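Local coordinates for pyrrolysyl-tRNA synthetase (Desulfitobacterium hafniense, PDB 3DSQ), which probably attaches pyrrolysine to its cognate tRNA at the expense of ATP, working as a homodimeric class II aminoacyl-tRNA synthetase, at residues P113-Q117 / V118-D122; L138-E141 / L142-W146; L277-D281 / G282-N286. One frame throughout, in Å; residues are numbered along the deposited sequence.

Interaction 1 (P113-Q117 / V118-D122); sequences PLFSQ and VFWLD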
loop_
_atom_site.group_PDB
_atom_site.type_symbol
_atom_site.label_atom_id
_atom_site.label_comp_id
_atom_site.label_asym_id
_atom_site.label_seq_id
_atom_site.Cartn_x
_atom_site.Cartn_y
_atom_site.Cartn_z
ATOM N N PRO B 113 -20.502 -14.889 8.924
ATOM C CA PRO B 113 -19.438 -15.540 8.149
ATOM C C PRO B 113 -18.192 -14.733 7.778
ATOM O O PRO B 113 -17.113 -15.307 7.633
ATOM C CB PRO B 113 -20.179 -16.061 6.909
ATOM C CG PRO B 113 -21.364 -15.157 6.802
ATOM C CD PRO B 113 -21.793 -15.057 8.237
ATOM N N LEU B 114 -18.322 -13.418 7.620
ATOM C CA LEU B 114 -17.157 -12.614 7.260
ATOM C C LEU B 114 -16.137 -12.615 8.392
ATOM O O LEU B 114 -14.959 -12.332 8.173
ATOM C CB LEU B 114 -17.560 -11.174 6.931
ATOM C CG LEU B 114 -17.925 -10.251 8.093
ATOM C CD1 LEU B 114 -18.182 -8.848 7.557
ATOM C CD2 LEU B 114 -19.150 -10.790 8.825
ATOM N N PHE B 115 -16.597 -12.934 9.599
ATOM C CA PHE B 115 -15.734 -12.990 10.773
ATOM C C PHE B 115 -14.750 -14.146 10.646
ATOM O O PHE B 115 -13.644 -14.103 11.191
ATOM C CB PHE B 115 -16.575 -13.171 12.043
ATOM C CG PHE B 115 -17.162 -11.893 12.575
ATOM C CD1 PHE B 115 -17.859 -11.026 11.739
ATOM C CD2 PHE B 115 -17.013 -11.551 13.916
ATOM C CE1 PHE B 115 -18.397 -9.836 12.230
ATOM C CE2 PHE B 115 -17.546 -10.367 14.415
ATOM C CZ PHE B 115 -18.240 -9.507 13.570
ATOM N N SER B 116 -15.159 -15.181 9.920
ATOM C CA SER B 116 -14.307 -16.341 9.724
ATOM C C SER B 116 -13.399 -16.153 8.511
ATOM O O SER B 116 -12.507 -16.963 8.261
ATOM C CB SER B 116 -15.162 -17.597 9.544
ATOM O OG SER B 116 -16.057 -17.460 8.455
ATOM N N GLN B 117 -13.619 -15.080 7.761
ATOM C CA GLN B 117 -12.807 -14.831 6.581
ATOM C C GLN B 117 -11.763 -13.740 6.742
ATOM O O GLN B 117 -11.061 -13.406 5.788
ATOM C CB GLN B 117 -13.701 -14.515 5.380
ATOM C CG GLN B 117 -14.320 -15.761 4.763
ATOM C CD GLN B 117 -15.048 -15.474 3.469
ATOM O OE1 GLN B 117 -14.533 -14.763 2.600
ATOM N NE2 GLN B 117 -16.245 -16.034 3.323
ATOM N N VAL B 118 -11.648 -13.190 7.945
ATOM C CA VAL B 118 -10.673 -12.138 8.178
ATOM C C VAL B 118 -9.523 -12.590 9.057
ATOM O O VAL B 118 -9.662 -13.508 9.876
ATOM C CB VAL B 118 -11.313 -10.896 8.851
ATOM C CG1 VAL B 118 -12.566 -10.471 8.091
ATOM C CG2 VAL B 118 -11.614 -11.185 10.307
ATOM N N PHE B 119 -8.381 -11.941 8.883
ATOM C CA PHE B 119 -7.222 -12.241 9.693
ATOM C C PHE B 119 -7.326 -11.412 10.967
ATOM O O PHE B 119 -7.186 -10.185 10.931
ATOM C CB PHE B 119 -5.927 -11.872 8.969
ATOM C CG PHE B 119 -5.609 -12.749 7.796
ATOM C CD1 PHE B 119 -5.857 -12.314 6.497
ATOM C CD2 PHE B 119 -5.025 -14.001 7.988
ATOM C CE1 PHE B 119 -5.525 -13.112 5.400
ATOM C CE2 PHE B 119 -4.688 -14.808 6.896
ATOM C CZ PHE B 119 -4.937 -14.361 5.599
ATOM N N TRP B 120 -7.592 -12.078 12.090
ATOM C CA TRP B 120 -7.688 -11.388 13.374
ATOM C C TRP B 120 -6.308 -11.253 13.998
ATOM O O TRP B 120 -5.432 -12.090 13.785
ATOM C CB TRP B 120 -8.602 -12.151 14.346
ATOM C CG TRP B 120 -10.036 -12.158 13.928
ATOM C CD1 TRP B 120 -10.695 -13.145 13.246
ATOM C CD2 TRP B 120 -10.978 -11.102 14.114
ATOM N NE1 TRP B 120 -11.990 -12.762 12.994
ATOM C CE2 TRP B 120 -12.190 -11.513 13.518
ATOM C CE3 TRP B 120 -10.916 -9.842 14.728
ATOM C CZ2 TRP B 120 -13.334 -10.709 13.516
ATOM C CZ3 TRP B 120 -12.055 -9.045 14.725
ATOM C CH2 TRP B 120 -13.247 -9.484 14.121
ATOM N N LEU B 121 -6.115 -10.181 14.755
ATOM C CA LEU B 121 -4.854 -9.928 15.437
ATOM C C LEU B 121 -5.050 -10.237 16.921
ATOM O O LEU B 121 -4.114 -10.587 17.621
ATOM C CB LEU B 121 -4.432 -8.468 15.261
ATOM C CG LEU B 121 -4.282 -7.975 13.811
ATOM C CD1 LEU B 121 -3.470 -6.682 13.814
ATOM C CD2 LEU B 121 -3.582 -9.021 12.962
ATOM N N ASP B 122 -6.281 -10.069 17.387
ATOM C CA ASP B 122 -6.657 -10.356 18.769
ATOM C C ASP B 122 -8.176 -10.359 18.809
ATOM O O ASP B 122 -8.825 -10.396 17.756
ATOM C CB ASP B 122 -6.078 -9.326 19.760
ATOM C CG ASP B 122 -6.503 -7.891 19.460
ATOM O OD1 ASP B 122 -7.590 -7.672 18.897
ATOM O OD2 ASP B 122 -5.745 -6.967 19.818
#

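Interaction 2 (L138-E141 / L142-W146); sequences LWRE and LERLW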
loop_
_atom_site.group_PDB
_atom_site.type_symbol
_atom_site.label_atom_id
_atom_site.label_comp_id
_atom_site.label_asym_id
_atom_site.label_seq_id
_atom_site.Cartn_x
_atom_site.Cartn_y
_atom_site.Cartn_z
ATOM N N LEU B 138 -15.389 8.091 7.141
ATOM C CA LEU B 138 -15.014 9.371 6.549
ATOM C C LEU B 138 -16.234 10.109 5.998
ATOM O O LEU B 138 -16.291 11.336 6.028
ATOM C CB LEU B 138 -13.972 9.171 5.446
ATOM C CG LEU B 138 -12.581 8.750 5.928
ATOM C CD1 LEU B 138 -11.555 8.987 4.827
ATOM C CD2 LEU B 138 -12.203 9.562 7.145
ATOM N N TRP B 139 -17.205 9.364 5.481
ATOM C CA TRP B 139 -18.420 9.991 4.973
ATOM C C TRP B 139 -19.063 10.791 6.089
ATOM O O TRP B 139 -19.318 11.992 5.951
ATOM C CB TRP B 139 -19.425 8.948 4.503
ATOM C CG TRP B 139 -19.224 8.457 3.113
ATOM C CD1 TRP B 139 -18.311 8.907 2.193
ATOM C CD2 TRP B 139 -19.958 7.413 2.473
ATOM N NE1 TRP B 139 -18.438 8.202 1.021
ATOM C CE2 TRP B 139 -19.440 7.278 1.163
ATOM C CE3 TRP B 139 -21.005 6.575 2.879
ATOM C CZ2 TRP B 139 -19.937 6.336 0.255
ATOM C CZ3 TRP B 139 -21.496 5.641 1.982
ATOM C CH2 TRP B 139 -20.961 5.529 0.681
ATOM N N ARG B 140 -19.315 10.107 7.201
ATOM C CA ARG B 140 -19.951 10.720 8.358
ATOM C C ARG B 140 -19.222 11.960 8.845
ATOM O O ARG B 140 -19.855 12.897 9.311
ATOM C CB ARG B 140 -20.059 9.717 9.514
ATOM C CG ARG B 140 -20.767 10.306 10.726
ATOM C CD ARG B 140 -20.513 9.527 12.008
ATOM N NE ARG B 140 -21.017 8.159 11.940
ATOM C CZ ARG B 140 -21.164 7.363 12.995
ATOM N NH1 ARG B 140 -20.849 7.796 14.210
ATOM N NH2 ARG B 140 -21.627 6.129 12.838
ATOM N N GLU B 141 -17.893 11.964 8.753
ATOM C CA GLU B 141 -17.107 13.114 9.205
ATOM C C GLU B 141 -17.107 14.239 8.167
ATOM O O GLU B 141 -17.359 15.399 8.493
ATOM C CB GLU B 141 -15.653 12.705 9.482
ATOM C CG GLU B 141 -15.459 11.636 10.553
ATOM C CD GLU B 141 -15.872 12.102 11.935
ATOM O OE1 GLU B 141 -15.368 13.152 12.396
ATOM O OE2 GLU B 141 -16.701 11.414 12.565
ATOM N N LEU B 142 -16.822 13.890 6.918
ATOM C CA LEU B 142 -16.764 14.876 5.848
ATOM C C LEU B 142 -18.095 15.559 5.536
ATOM O O LEU B 142 -18.116 16.743 5.189
ATOM C CB LEU B 142 -16.182 14.229 4.584
ATOM C CG LEU B 142 -14.705 13.827 4.725
ATOM C CD1 LEU B 142 -14.196 13.230 3.427
ATOM C CD2 LEU B 142 -13.873 15.053 5.115
ATOM N N GLU B 143 -19.199 14.824 5.664
ATOM C CA GLU B 143 -20.522 15.383 5.396
ATOM C C GLU B 143 -20.840 16.561 6.320
ATOM O O GLU B 143 -21.672 17.408 5.995
ATOM C CB GLU B 143 -21.598 14.300 5.528
ATOM C CG GLU B 143 -21.593 13.556 6.863
ATOM C CD GLU B 143 -22.564 12.379 6.885
ATOM O OE1 GLU B 143 -22.552 11.582 5.923
ATOM O OE2 GLU B 143 -23.331 12.242 7.865
ATOM N N ARG B 144 -20.156 16.615 7.461
ATOM C CA ARG B 144 -20.336 17.684 8.440
ATOM C C ARG B 144 -19.499 18.923 8.133
ATOM O O ARG B 144 -19.695 19.973 8.746
ATOM C CB ARG B 144 -19.957 17.187 9.840
ATOM C CG ARG B 144 -21.094 16.571 10.627
ATOM C CD ARG B 144 -20.599 15.987 11.948
ATOM N NE ARG B 144 -19.647 14.903 11.725
ATOM C CZ ARG B 144 -19.564 13.805 12.471
ATOM N NH1 ARG B 144 -20.379 13.628 13.506
ATOM N NH2 ARG B 144 -18.673 12.868 12.172
ATOM N N LEU B 145 -18.567 18.799 7.192
ATOM C CA LEU B 145 -17.686 19.906 6.840
ATOM C C LEU B 145 -17.781 20.302 5.373
ATOM O O LEU B 145 -17.445 21.427 4.998
ATOM C CB LEU B 145 -16.233 19.528 7.138
ATOM C CG LEU B 145 -15.850 19.073 8.545
ATOM C CD1 LEU B 145 -14.462 18.459 8.511
ATOM C CD2 LEU B 145 -15.905 20.255 9.502
ATOM N N TRP B 146 -18.215 19.365 4.543
ATOM C CA TRP B 146 -18.315 19.612 3.117
ATOM C C TRP B 146 -19.735 19.508 2.576
ATOM O O TRP B 146 -20.585 18.822 3.148
ATOM C CB TRP B 146 -17.429 18.626 2.349
ATOM C CG TRP B 146 -15.959 18.776 2.595
ATOM C CD1 TRP B 146 -15.332 19.788 3.260
ATOM C CD2 TRP B 146 -14.926 17.898 2.135
ATOM N NE1 TRP B 146 -13.975 19.597 3.244
ATOM C CE2 TRP B 146 -13.696 18.443 2.558
ATOM C CE3 TRP B 146 -14.920 16.704 1.401
ATOM C CZ2 TRP B 146 -12.469 17.835 2.275
ATOM C CZ3 TRP B 146 -13.703 16.099 1.117
ATOM C CH2 TRP B 146 -12.495 16.665 1.554
#

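Interaction 3 (L277-D281 / G282-N286); sequences LSYLD and GVRLN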
loop_
_atom_site.group_PDB
_atom_site.type_symbol
_atom_site.label_atom_id
_atom_site.label_comp_id
_atom_site.label_asym_id
_atom_site.label_seq_id
_atom_site.Cartn_x
_atom_site.Cartn_y
_atom_site.Cartn_z
ATOM N N LEU B 277 7.142 -11.920 -3.670
ATOM C CA LEU B 277 8.569 -12.152 -3.533
ATOM C C LEU B 277 8.956 -13.175 -4.592
ATOM O O LEU B 277 10.130 -13.473 -4.763
ATOM C CB LEU B 277 8.924 -12.702 -2.145
ATOM C CG LEU B 277 8.789 -11.738 -0.959
ATOM C CD1 LEU B 277 9.287 -12.419 0.313
ATOM C CD2 LEU B 277 9.583 -10.470 -1.229
ATOM N N SER B 278 7.962 -13.700 -5.308
ATOM C CA SER B 278 8.201 -14.711 -6.350
ATOM C C SER B 278 8.039 -14.185 -7.781
ATOM O O SER B 278 8.592 -14.746 -8.729
ATOM C CB SER B 278 7.254 -15.899 -6.156
ATOM O OG SER B 278 7.594 -16.613 -4.982
ATOM N N TYR B 279 7.254 -13.128 -7.937
ATOM C CA TYR B 279 7.045 -12.543 -9.256
ATOM C C TYR B 279 7.394 -11.074 -9.174
ATOM O O TYR B 279 7.569 -10.531 -8.085
ATOM C CB TYR B 279 5.584 -12.643 -9.701
ATOM C CG TYR B 279 5.014 -14.031 -9.869
ATOM C CD1 TYR B 279 4.606 -14.781 -8.762
ATOM C CD2 TYR B 279 4.795 -14.558 -11.142
ATOM C CE1 TYR B 279 3.984 -16.011 -8.918
ATOM C CE2 TYR B 279 4.169 -15.783 -11.316
ATOM C CZ TYR B 279 3.758 -16.505 -10.194
ATOM O OH TYR B 279 3.062 -17.675 -10.360
ATOM N N LEU B 280 7.485 -10.432 -10.335
ATOM C CA LEU B 280 7.771 -9.009 -10.402
ATOM C C LEU B 280 7.243 -8.548 -11.748
ATOM O O LEU B 280 7.645 -9.075 -12.780
ATOM C CB LEU B 280 9.275 -8.738 -10.330
ATOM C CG LEU B 280 9.789 -7.384 -9.813
ATOM C CD1 LEU B 280 11.093 -7.067 -10.525
ATOM C CD2 LEU B 280 8.790 -6.266 -10.031
ATOM N N ASP B 281 6.324 -7.590 -11.724
ATOM C CA ASP B 281 5.745 -7.032 -12.946
ATOM C C ASP B 281 5.254 -8.128 -13.905
ATOM O O ASP B 281 5.468 -8.064 -15.120
ATOM C CB ASP B 281 6.786 -6.124 -13.614
ATOM C CG ASP B 281 6.198 -5.241 -14.720
ATOM O OD1 ASP B 281 4.996 -4.914 -14.687
ATOM O OD2 ASP B 281 6.961 -4.857 -15.622
ATOM N N GLY B 282 4.590 -9.131 -13.333
ATOM C CA GLY B 282 4.045 -10.232 -14.106
ATOM C C GLY B 282 5.015 -11.345 -14.469
ATOM O O GLY B 282 4.612 -12.306 -15.105
ATOM N N VAL B 283 6.278 -11.234 -14.071
ATOM C CA VAL B 283 7.273 -12.252 -14.414
ATOM C C VAL B 283 7.765 -13.083 -13.219
ATOM O O VAL B 283 8.186 -12.527 -12.216
ATOM C CB VAL B 283 8.510 -11.598 -15.088
ATOM C CG1 VAL B 283 9.478 -12.665 -15.552
ATOM C CG2 VAL B 283 8.068 -10.721 -16.263
ATOM N N ARG B 284 7.715 -14.413 -13.337
ATOM C CA ARG B 284 8.186 -15.295 -12.263
ATOM C C ARG B 284 9.690 -15.073 -12.213
ATOM O O ARG B 284 10.352 -15.096 -13.246
ATOM C CB ARG B 284 7.864 -16.757 -12.599
ATOM C CG ARG B 284 8.301 -17.774 -11.545
ATOM C CD ARG B 284 7.463 -17.713 -10.268
ATOM N NE ARG B 284 7.881 -18.763 -9.339
ATOM C CZ ARG B 284 8.932 -18.689 -8.527
ATOM N NH1 ARG B 284 9.694 -17.601 -8.492
ATOM N NH2 ARG B 284 9.251 -19.731 -7.770
ATOM N N LEU B 285 10.245 -14.872 -11.022
ATOM C CA LEU B 285 11.669 -14.572 -10.909
ATOM C C LEU B 285 12.713 -15.669 -11.102
ATOM O O LEU B 285 13.822 -15.386 -11.569
ATOM C CB LEU B 285 11.929 -13.842 -9.594
ATOM C CG LEU B 285 11.243 -12.467 -9.544
ATOM C CD1 LEU B 285 11.263 -11.931 -8.136
ATOM C CD2 LEU B 285 11.937 -11.499 -10.518
ATOM N N ASN B 286 12.387 -16.908 -10.764
ATOM C CA ASN B 286 13.373 -17.966 -10.925
ATOM C C ASN B 286 13.479 -18.421 -12.380
ATOM O O ASN B 286 13.240 -19.582 -12.696
ATOM C CB ASN B 286 13.029 -19.148 -10.012
ATOM C CG ASN B 286 11.801 -19.877 -10.456
ATOM O OD1 ASN B 286 10.872 -19.272 -10.981
ATOM N ND2 ASN B 286 11.777 -21.186 -10.242
#

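Interaction 1 (P113-Q117 / V118-D122)
The indole of Trp120 meets Val118 on one face and the backbone of Phe115 at its edge. Val118 CG2 lies 3.1 Å above the indole plane, offset toward the rim. At the edge, Trp120 NE1 donates a hydrogen bond to Phe115 O at 2.8 Å. The bond is nearly straight, at 163°, and runs in the carbonyl plane and close to the ring plane. The Phe115 ring has Leu114 CD2 at its own edge. It also meets the indole obliquely, the planes 51° apart, with Phe115 CD2 3.8 Å from Trp120 CZ2. The indole thus satisfies a carbonyl of the turn and packs against the side chain of the same residue. With an alanine in place of Trp120, Phe115 O would probably lose this donor and a gap would open beside the Phe115 ring and Val118 CG2. The turn 113-116 has helical backbone angles. Within it, Pro113 O accepts from both Ser116 OG, at 2.5 Å, and Ser116 N. Phe115 and Trp120 both touch Lys100 of helix 100-104, while Val118 and Trp120 reach Cys126 of strand 125-127. Nearby, Phe119 packs on Leu121 of the second subunit. The contact is a helical turn pinned by a side-chain-to-backbone hydrogen bond, in the loop between helix 100-104 and strand 125-127 of the class II synthetase core.

Interaction 2 (L138-E141 / L142-W146)
The C-terminal end of helix 132-142, within the class II catalytic core, is where residues 138-141 meet 142-146. Two regular i to i+4 bonds carry the helix to its close. Leu142 N donates to Leu138 O, and Glu143 N donates to Trp139 O, each at 2.8 Å. The next bond is shorter in span: Arg144 N reaches Glu141 O at 3.2 Å, from well above the carbonyl plane. Leu142 O then accepts from both Leu145 N and Trp146 N. Inward, Leu142 packs on Ile150 and Ile152 of strand 150-159. Its CD2 lies over one face of the Trp146 ring, offset toward the rim. Arg65 of the second subunit makes a cation-pi contact with that tryptophan. Glu143 CG sits between the backbone N and the carbonyl carbon (chi1 54°), which sets it against two carbonyls of the preceding turn, 2.9 Å from Trp139 O and 3.1 Å from Arg140 O. Beyond CG the chain runs extended. Arg140 extends alongside Arg144, but its guanidinium is engaged elsewhere, in a salt bridge with Glu245. Glu141 and Arg144 also run side by side. Arg140 O lies over one face of the Arg144 guanidinium without a hydrogen bond. The Glu141 carboxylate comes instead to the guanidinium edge, the two planes 60° apart, and the salt bridge closes between Glu141 OE2 and Arg144 NH2 at 2.5 Å.

Interaction 3 (L277-D281 / G282-N286)
Arg284 extends from its backbone with CG trans to N (chi1 -180°), then bends at chi2 (71°), which carries its CD across the Tyr279 ring. With Tyr279 CG beside its own backbone N (chi1 -62°), the ring turns one face to that methylene. The two side chains cross at about a right angle on one face of the hairpin. Arg284 CD sits over the ring centre, 3.9 Å from the Tyr279 centroid, as a CH-pi contact. The guanidinium lies farther off, so any cation-pi attraction is weak. Ser278 CB covers one face of that guanidinium, and Asn286 OD1 lies over the opposite face. Arg284 NH1 gives a weak hydrogen bond to Ser278 O at 3.1 Å. The same carbonyl takes a stronger, nearly straight bond from Leu285 N at 2.8 Å. On the other face, Leu280 CB meets Leu285 CD2 at 3.8 Å. Leu280 and Val283 form the hydrogen-bonded pair, linked by Leu280 N to Val283 O and Val283 N to Leu280 O, both 2.9 Å. Tyr279 and Arg284 form the non-hydrogen-bonded pair. Asp281 and Gly282 occupy the turn, both with positive phi. Asp281 OD1 accepts a hydrogen bond from Ala72 N, and OD2 makes a salt bridge with Lys68. Leu280 packs on Leu142 of the second subunit, and Arg284 on Glu141 there. This is a beta hairpin with a two-residue loop, a type I' turn, near the C-terminus at the dimer interface.

The three contacts follow one another along the chain and do not touch within it. Interactions 2 and 3 lie on opposite sides of the chain's centre, with centres about 42 Å apart. The dimer brings them together: Leu285 of one subunit packs on Leu138 and Glu141 of the other. The hairpin of interaction 3 therefore meets the helix end of interaction 2 across the interface. Interaction 1 has its centre about 28 Å from that of interaction 2 and 29 Å from that of interaction 3. It also touches the second subunit. The side chain of Gln117 is about 9 Å from the sodium ion bound by Ser163, Gln164 and Gln167.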